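Local coordinates for NO-binding heme-dependent sensor protein (Shewanella oneidensis, PDB 4U9B) that binds heme b and nitric oxide at the heme iron, probably serving as a gas sensor in which nitric oxide breaks the iron-histidine bond, at residues 101-104 with 105-109; 51-54 with 55-59. All coordinates share one frame; numbering follows the deposited sequence.

Interaction 1. Residues 101-104 with 105-109. With HEM (protoporphyrin IX containing Fe), chain B.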
ATOM      1  N   VAL A 101     -11.591   7.727  -8.622  1.00 38.47           N
ATOM      2  CA  VAL A 101     -11.061   8.972  -8.085  1.00 36.57           C
ATOM      3  C   VAL A 101      -9.561   8.909  -7.796  1.00 33.86           C
ATOM      4  O   VAL A 101      -8.808   9.741  -8.293  1.00 32.51           O
ATOM      5  CB  VAL A 101     -11.819   9.367  -6.802  1.00 38.97           C
ATOM      6  CG1 VAL A 101     -11.309  10.687  -6.245  1.00 38.46           C
ATOM      7  CG2 VAL A 101     -13.307   9.464  -7.095  1.00 38.45           C
ATOM      8  N   ILE A 102      -9.127   7.934  -7.000  1.00 29.66           N
ATOM      9  CA  ILE A 102      -7.714   7.836  -6.635  1.00 30.45           C
ATOM     10  C   ILE A 102      -6.845   7.666  -7.877  1.00 29.81           C
ATOM     11  O   ILE A 102      -5.852   8.375  -8.043  1.00 28.34           O
ATOM     12  CB  ILE A 102      -7.440   6.660  -5.674  1.00 32.22           C
ATOM     13  CG1 ILE A 102      -8.267   6.796  -4.388  1.00 38.34           C
ATOM     14  CG2 ILE A 102      -5.945   6.568  -5.344  1.00 30.13           C
ATOM     15  CD1 ILE A 102      -7.822   7.894  -3.464  1.00 39.99           C
ATOM     16  N   HIS A 103      -7.220   6.725  -8.739  1.00 29.45           N
ATOM     17  CA  HIS A 103      -6.468   6.443  -9.962  1.00 29.62           C
ATOM     18  C   HIS A 103      -6.275   7.719 -10.777  1.00 28.11           C
ATOM     19  O   HIS A 103      -5.170   8.012 -11.240  1.00 26.88           O
ATOM     20  CB  HIS A 103      -7.192   5.383 -10.797  1.00 33.35           C
ATOM     21  CG  HIS A 103      -6.354   4.787 -11.889  1.00 38.37           C
ATOM     22  ND1 HIS A 103      -5.591   3.656 -11.705  1.00 39.30           N
ATOM     23  CD2 HIS A 103      -6.173   5.160 -13.178  1.00 40.34           C
ATOM     24  CE1 HIS A 103      -4.968   3.359 -12.834  1.00 40.43           C
ATOM     25  NE2 HIS A 103      -5.303   4.256 -13.741  1.00 42.18           N
ATOM     26  N   LEU A 104      -7.354   8.482 -10.931  1.00 28.62           N
ATOM     27  CA  LEU A 104      -7.311   9.730 -11.682  1.00 28.76           C
ATOM     28  C   LEU A 104      -6.364  10.742 -11.057  1.00 27.92           C
ATOM     29  O   LEU A 104      -5.505  11.303 -11.739  1.00 28.71           O
ATOM     30  CB  LEU A 104      -8.709  10.350 -11.779  1.00 31.85           C
ATOM     31  CG  LEU A 104      -8.748  11.700 -12.502  1.00 36.24           C
ATOM     32  CD1 LEU A 104      -8.486  11.508 -13.981  1.00 38.20           C
ATOM     33  CD2 LEU A 104     -10.058  12.409 -12.275  1.00 35.78           C
ATOM     34  N   GLU A 105      -6.541  10.993  -9.764  1.00 25.25           N
ATOM     35  CA  GLU A 105      -5.770  12.031  -9.091  1.00 27.18           C
ATOM     36  C   GLU A 105      -4.285  11.684  -9.042  1.00 24.93           C
ATOM     37  O   GLU A 105      -3.438  12.573  -9.100  1.00 25.56           O
ATOM     38  CB  GLU A 105      -6.308  12.267  -7.675  1.00 29.45           C
ATOM     39  CG  GLU A 105      -7.764  12.742  -7.619  1.00 33.07           C
ATOM     40  CD  GLU A 105      -8.015  14.013  -8.417  1.00 39.18           C
ATOM     41  OE1 GLU A 105      -7.073  14.811  -8.593  1.00 40.47           O
ATOM     42  OE2 GLU A 105      -9.163  14.211  -8.869  1.00 41.46           O
ATOM     43  N   VAL A 106      -3.965  10.398  -8.938  1.00 25.00           N
ATOM     44  CA  VAL A 106      -2.565   9.979  -8.950  1.00 22.62           C
ATOM     45  C   VAL A 106      -1.959  10.209 -10.330  1.00 23.70           C
ATOM     46  O   VAL A 106      -0.815  10.634 -10.443  1.00 22.73           O
ATOM     47  CB  VAL A 106      -2.400   8.495  -8.555  1.00 22.22           C
ATOM     48  CG1 VAL A 106      -0.963   8.015  -8.798  1.00 24.25           C
ATOM     49  CG2 VAL A 106      -2.776   8.294  -7.093  1.00 25.63           C
ATOM     50  N   ASN A 107      -2.722   9.926 -11.380  1.00 25.06           N
ATOM     51  CA  ASN A 107      -2.221  10.114 -12.737  1.00 28.44           C
ATOM     52  C   ASN A 107      -2.111  11.588 -13.107  1.00 29.98           C
ATOM     53  O   ASN A 107      -1.353  11.959 -14.009  1.00 28.72           O
ATOM     54  CB  ASN A 107      -3.112   9.383 -13.740  1.00 28.22           C
ATOM     55  CG  ASN A 107      -2.684   7.942 -13.948  1.00 29.72           C
ATOM     56  OD1 ASN A 107      -1.740   7.666 -14.687  1.00 32.17           O
ATOM     57  ND2 ASN A 107      -3.371   7.018 -13.290  1.00 31.48           N
ATOM     58  N   LYS A 108      -2.864  12.428 -12.405  1.00 29.54           N
ATOM     59  CA  LYS A 108      -2.757  13.871 -12.578  1.00 27.88           C
ATOM     60  C   LYS A 108      -1.514  14.411 -11.874  1.00 27.46           C
ATOM     61  O   LYS A 108      -0.883  15.355 -12.349  1.00 28.22           O
ATOM     62  CB  LYS A 108      -4.009  14.573 -12.042  1.00 27.73           C
ATOM     63  CG  LYS A 108      -5.210  14.498 -12.974  1.00 28.24           C
ATOM     64  CD  LYS A 108      -6.528  14.806 -12.258  1.00 29.34           C
ATOM     65  CE  LYS A 108      -6.510  16.153 -11.551  1.00 30.21           C
ATOM     66  NZ  LYS A 108      -7.789  16.414 -10.832  1.00 28.46           N
ATOM     67  N   LEU A 109      -1.159  13.796 -10.749  1.00 25.23           N
ATOM     68  CA  LEU A 109      -0.077  14.298  -9.903  1.00 25.38           C
ATOM     69  C   LEU A 109       1.284  13.666 -10.195  1.00 24.34           C
ATOM     70  O   LEU A 109       2.319  14.217  -9.813  1.00 27.58           O
ATOM     71  CB  LEU A 109      -0.420  14.073  -8.433  1.00 24.97           C
ATOM     72  CG  LEU A 109      -1.591  14.871  -7.867  1.00 28.93           C
ATOM     73  CD1 LEU A 109      -2.006  14.288  -6.527  1.00 33.06           C
ATOM     74  CD2 LEU A 109      -1.226  16.337  -7.717  1.00 32.58           C
TER
HETATM   75  CHA HEM B 201       0.365   2.314  -5.055  1.00 18.94           C
HETATM   76  CHB HEM B 201      -3.643   0.326  -3.208  1.00 17.84           C
HETATM   77  CHC HEM B 201      -5.004   4.604  -1.437  1.00 22.34           C
HETATM   78  CHD HEM B 201      -1.679   6.708  -4.272  1.00 19.74           C
HETATM   79  C1A HEM B 201      -0.515   1.393  -4.541  1.00 16.36           C
HETATM   80  C2A HEM B 201      -0.246  -0.011  -4.301  1.00 17.66           C
HETATM   81  C3A HEM B 201      -1.358  -0.550  -3.789  1.00 19.07           C
HETATM   82  C4A HEM B 201      -2.362   0.484  -3.687  1.00 16.69           C
HETATM   83  CMA HEM B 201      -1.565  -2.014  -3.366  1.00 18.26           C
HETATM   84  CAA HEM B 201       1.081  -0.751  -4.585  1.00 20.86           C
HETATM   85  CBA HEM B 201       1.321  -0.889  -6.091  1.00 20.90           C
HETATM   86  CGA HEM B 201       0.681  -2.123  -6.686  1.00 20.79           C
HETATM   87  O1A HEM B 201       0.846  -2.342  -7.919  1.00 18.80           O
HETATM   88  O2A HEM B 201       0.008  -2.899  -5.957  1.00 20.05           O
HETATM   89  C1B HEM B 201      -4.339   1.287  -2.518  1.00 19.64           C
HETATM   90  C2B HEM B 201      -5.482   1.057  -1.663  1.00 17.62           C
HETATM   91  C3B HEM B 201      -5.875   2.250  -1.177  1.00 20.65           C
HETATM   92  C4B HEM B 201      -4.965   3.254  -1.699  1.00 21.45           C
HETATM   93  CMB HEM B 201      -6.083  -0.351  -1.449  1.00 17.93           C
HETATM   94  CAB HEM B 201      -7.027   2.606  -0.207  1.00 22.02           C
HETATM   95  CBB HEM B 201      -7.611   1.723   0.608  1.00 25.41           C
HETATM   96  C1C HEM B 201      -4.224   5.560  -2.055  1.00 23.21           C
HETATM   97  C2C HEM B 201      -4.307   6.986  -1.835  1.00 23.38           C
HETATM   98  C3C HEM B 201      -3.406   7.594  -2.616  1.00 21.14           C
HETATM   99  C4C HEM B 201      -2.702   6.557  -3.359  1.00 21.92           C
HETATM  100  CMC HEM B 201      -5.292   7.664  -0.860  1.00 25.31           C
HETATM  101  CAC HEM B 201      -3.199   9.131  -2.643  1.00 24.26           C
HETATM  102  CBC HEM B 201      -2.491   9.762  -3.586  1.00 34.22           C
HETATM  103  C1D HEM B 201      -0.777   5.739  -4.651  1.00 20.11           C
HETATM  104  C2D HEM B 201       0.503   6.014  -5.259  1.00 20.12           C
HETATM  105  C3D HEM B 201       1.139   4.647  -5.502  1.00 18.80           C
HETATM  106  C4D HEM B 201       0.183   3.678  -5.024  1.00 18.66           C
HETATM  107  CMD HEM B 201       1.111   7.393  -5.581  1.00 21.15           C
HETATM  108  CAD HEM B 201       2.515   4.354  -6.124  1.00 19.68           C
HETATM  109  CBD HEM B 201       2.389   4.205  -7.638  1.00 20.18           C
HETATM  110  CGD HEM B 201       3.751   3.911  -8.208  1.00 20.63           C
HETATM  111  O1D HEM B 201       4.624   3.452  -7.431  1.00 22.04           O
HETATM  112  O2D HEM B 201       3.968   4.129  -9.431  1.00 21.26           O
HETATM  113  NA  HEM B 201      -1.815   1.663  -4.147  1.00 17.74           N
HETATM  114  NB  HEM B 201      -4.047   2.632  -2.516  1.00 20.43           N
HETATM  115  NC  HEM B 201      -3.233   5.335  -2.993  1.00 21.71           N
HETATM  116  ND  HEM B 201      -0.931   4.357  -4.530  1.00 19.89           N
HETATM  117 FE   HEM B 201      -2.612   3.501  -3.723  1.00 20.95          FE
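The carbonyl oxygen of His103 is gripped twice by one residue, Asn107. Asn107 N gives the backbone helix bond to His103 O at 3.1 Å, and the side-chain atom Asn107 ND2 adds a second at 2.9 Å, nearly straight with an N-H...O angle of 163°. The two donors approach from opposite faces of the carbonyl plane; ND2 stands above that plane, while the oxygen lies close to the plane of the amide, and the ND2 bond limits how the amide can turn. The same nitrogen also sits over one face of the His103 imidazole, 3.4 Å from His103 CD2 and displaced toward the rim, with ring and amide planes 42° apart. With CG of His103 anti to the backbone N (chi1 -166°), the imidazole projects from the helix next to Asn107, one face turned to ND2. His103 is the axial heme ligand in another structure of this protein, yet here His103 NE2 is 10.4 Å from HEM FE, direct evidence that the iron-histidine bond of this H-NOX fold is cleaved in the nitrosyl state. Helix 98-109 nevertheless still packs against the porphyrin through aliphatic groups one turn apart. Val106 CG2 meets the meso carbon CHD of the heme at 3.4 Å, and Ile102 CD1 reaches the heme methyl CMC at 3.6 Å. The two residues touch each other through Ile102 CG2 and Val106 CG2 at 4.0 Å, and Ile102 also borders the bound nitric oxide. On another side of the helix, Lys108 NZ forms a salt bridge with Glu105 OE1 at 2.8 Å, meeting it on the syn side of the carboxylate, while Glu105 OE2 pairs with Lys87. The lysine chain bends past Leu104, its CD lying against Leu104 CG.

Interaction 2. Residues 51-54 with 55-59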
ATOM      1  N   VAL A  51      12.441  -4.624   1.933  1.00 22.22           N
ATOM      2  CA  VAL A  51      11.431  -5.214   2.803  1.00 22.43           C
ATOM      3  C   VAL A  51      11.733  -6.693   3.060  1.00 23.51           C
ATOM      4  O   VAL A  51      11.455  -7.198   4.144  1.00 26.48           O
ATOM      5  CB  VAL A  51      10.012  -5.048   2.215  1.00 23.27           C
ATOM      6  CG1 VAL A  51       8.963  -5.633   3.143  1.00 25.55           C
ATOM      7  CG2 VAL A  51       9.702  -3.574   2.004  1.00 25.90           C
ATOM      8  N   GLN A  52      12.308  -7.377   2.073  1.00 24.24           N
ATOM      9  CA  GLN A  52      12.717  -8.774   2.241  1.00 27.58           C
ATOM     10  C   GLN A  52      13.777  -8.904   3.324  1.00 27.38           C
ATOM     11  O   GLN A  52      13.746  -9.839   4.130  1.00 27.01           O
ATOM     12  CB  GLN A  52      13.242  -9.356   0.927  1.00 33.13           C
ATOM     13  CG  GLN A  52      13.527 -10.866   0.987  1.00 40.02           C
ATOM     14  CD  GLN A  52      12.505 -11.715   0.244  1.00 46.34           C
ATOM     15  OE1 GLN A  52      11.491 -11.217  -0.248  1.00 47.80           O
ATOM     16  NE2 GLN A  52      12.776 -13.014   0.159  1.00 49.78           N
ATOM     17  N   ASP A  53      14.715  -7.963   3.329  1.00 25.02           N
ATOM     18  CA  ASP A  53      15.789  -7.938   4.313  1.00 25.56           C
ATOM     19  C   ASP A  53      15.216  -7.747   5.716  1.00 26.13           C
ATOM     20  O   ASP A  53      15.541  -8.494   6.637  1.00 26.54           O
ATOM     21  CB  ASP A  53      16.775  -6.817   3.976  1.00 27.17           C
ATOM     22  CG  ASP A  53      18.099  -6.964   4.689  1.00 29.65           C
ATOM     23  OD1 ASP A  53      18.139  -7.573   5.778  1.00 36.47           O
ATOM     24  OD2 ASP A  53      19.105  -6.466   4.147  1.00 27.47           O
ATOM     25  N   VAL A  54      14.347  -6.751   5.862  1.00 27.45           N
ATOM     26  CA  VAL A  54      13.693  -6.477   7.137  1.00 29.82           C
ATOM     27  C   VAL A  54      12.955  -7.714   7.639  1.00 30.52           C
ATOM     28  O   VAL A  54      13.087  -8.094   8.802  1.00 34.71           O
ATOM     29  CB  VAL A  54      12.698  -5.299   7.018  1.00 31.48           C
ATOM     30  CG1 VAL A  54      11.885  -5.130   8.299  1.00 35.23           C
ATOM     31  CG2 VAL A  54      13.436  -4.009   6.687  1.00 30.15           C
ATOM     32  N   ALA A  55      12.180  -8.338   6.760  1.00 27.44           N
ATOM     33  CA  ALA A  55      11.388  -9.501   7.141  1.00 27.76           C
ATOM     34  C   ALA A  55      12.279 -10.644   7.618  1.00 31.09           C
ATOM     35  O   ALA A  55      11.990 -11.273   8.636  1.00 32.24           O
ATOM     36  CB  ALA A  55      10.522  -9.957   5.983  1.00 27.91           C
ATOM     37  N   GLN A  56      13.363 -10.908   6.894  1.00 29.23           N
ATOM     38  CA  GLN A  56      14.252 -12.007   7.258  1.00 31.67           C
ATOM     39  C   GLN A  56      14.977 -11.709   8.566  1.00 34.87           C
ATOM     40  O   GLN A  56      15.266 -12.622   9.342  1.00 35.65           O
ATOM     41  CB  GLN A  56      15.266 -12.288   6.144  1.00 33.86           C
ATOM     42  CG  GLN A  56      16.222 -13.429   6.490  1.00 38.53           C
ATOM     43  CD  GLN A  56      16.932 -14.020   5.284  1.00 41.32           C
ATOM     44  OE1 GLN A  56      16.455 -13.925   4.153  1.00 45.07           O
ATOM     45  NE2 GLN A  56      18.080 -14.644   5.526  1.00 42.58           N
ATOM     46  N   ARG A  57      15.267 -10.435   8.814  1.00 36.35           N
ATOM     47  CA  ARG A  57      15.911 -10.030  10.061  1.00 38.55           C
ATOM     48  C   ARG A  57      15.002 -10.313  11.248  1.00 35.76           C
ATOM     49  O   ARG A  57      15.460 -10.732  12.313  1.00 35.97           O
ATOM     50  CB  ARG A  57      16.278  -8.546  10.028  1.00 40.55           C
ATOM     51  CG  ARG A  57      17.487  -8.229   9.165  1.00 46.59           C
ATOM     52  CD  ARG A  57      17.780  -6.737   9.126  1.00 50.78           C
ATOM     53  NE  ARG A  57      18.717  -6.406   8.054  1.00 54.44           N
ATOM     54  CZ  ARG A  57      19.556  -5.373   8.069  1.00 55.68           C
ATOM     55  NH1 ARG A  57      19.596  -4.552   9.112  1.00 57.24           N
ATOM     56  NH2 ARG A  57      20.363  -5.166   7.039  1.00 54.84           N
ATOM     57  N   LEU A  58      13.710 -10.075  11.052  1.00 34.19           N
ATOM     58  CA  LEU A  58      12.712 -10.300  12.090  1.00 35.90           C
ATOM     59  C   LEU A  58      12.181 -11.733  12.056  1.00 35.62           C
ATOM     60  O   LEU A  58      11.371 -12.120  12.897  1.00 36.93           O
ATOM     61  CB  LEU A  58      11.560  -9.306  11.929  1.00 40.18           C
ATOM     62  CG  LEU A  58      11.976  -7.835  12.025  1.00 40.17           C
ATOM     63  CD1 LEU A  58      10.872  -6.919  11.530  1.00 43.79           C
ATOM     64  CD2 LEU A  58      12.357  -7.486  13.451  1.00 39.84           C
ATOM     65  N   ASN A  59      12.642 -12.512  11.080  1.00 34.64           N
ATOM     66  CA  ASN A  59      12.228 -13.904  10.928  1.00 37.01           C
ATOM     67  C   ASN A  59      10.716 -14.025  10.737  1.00 38.27           C
ATOM     68  O   ASN A  59      10.094 -14.981  11.208  1.00 38.34           O
ATOM     69  CB  ASN A  59      12.674 -14.728  12.140  1.00 38.19           C
ATOM     70  CG  ASN A  59      12.882 -16.198  11.810  1.00 39.83           C
ATOM     71  OD1 ASN A  59      13.229 -16.557  10.682  1.00 40.37           O
ATOM     72  ND2 ASN A  59      12.675 -17.057  12.799  1.00 38.16           N
TER
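Asp53 OD1 receives the N-H of Arg57 NE at 2.6 Å, the short bond at the centre of a salt bridge spanning one helical turn. The donor comes from above the carboxylate, 50° out of its plane, and the two flat groups are inclined at 66° to each other, so the pairing is not coplanar, and its second prong, from Arg57 NH2 to Asp53 OD2 at 3.4 Å, is weak. The torsions bring the ends together: Asp53 CG is anti to the backbone N (chi1 -164°), beside the carbonyl carbon, so the carboxylate projects outward with OD1 on the side of Arg57, and the arginine chain runs extended from CG to NE across it. Arg57 CG passes 3.2 Å from Asp53 O on the way, while the backbone bond from Arg57 N to Asp53 O, 2.9 Å long, fixes the spacing of the pair. Beside it, Val54 CG1 and Leu58 CD1 touch at 3.8 Å, their side chains lying alongside and pointing the same way. These residues lie near the C-terminal end of helix 44-58, where a Schellman motif ends it: Asn59, with positive phi, is the C-prime residue, Met60 N returns to Ala55 O, and Asn59 N makes a weak bond to Gln56 O at 3.1 Å. In the next shell, Asp53 OD2 takes a salt bridge from Lys28 and a hydrogen bond from His29, both on helix 19-29, so the buried carboxylate has cationic or polar partners at both oxygens. An asparagine at Asp53 would probably cost Arg57 and Lys28 their shared countercharge, weakening the link between the two helices. Leu25 of helix 19-29 packs on Asp53, Val54 and Arg57. A different face of the helix, carrying Val51 and Ala55, rests on Ile62 and Val65 of helix 62-80.

In the fold
Interaction 2 comes first along the chain, near the C-terminal end of helix 44-58; interaction 1 follows on helix 98-109. Both belong to the same heme-NO-binding domain, but on opposite sides of the chain's centre, with contact centres 32 Å apart and nearest atoms about 19 Å apart, so neither touches the other. Their relation to the heme differs accordingly. Ile102 and Val106 of interaction 1 line its pocket, whereas in interaction 2 the side chain of Val51 lies about 11 Å from the heme. Interaction 1 thus belongs to the heme-facing helix that carries the detached histidine, and interaction 2 to the place where helix 44-58 meets helices 19-29 and 62-80.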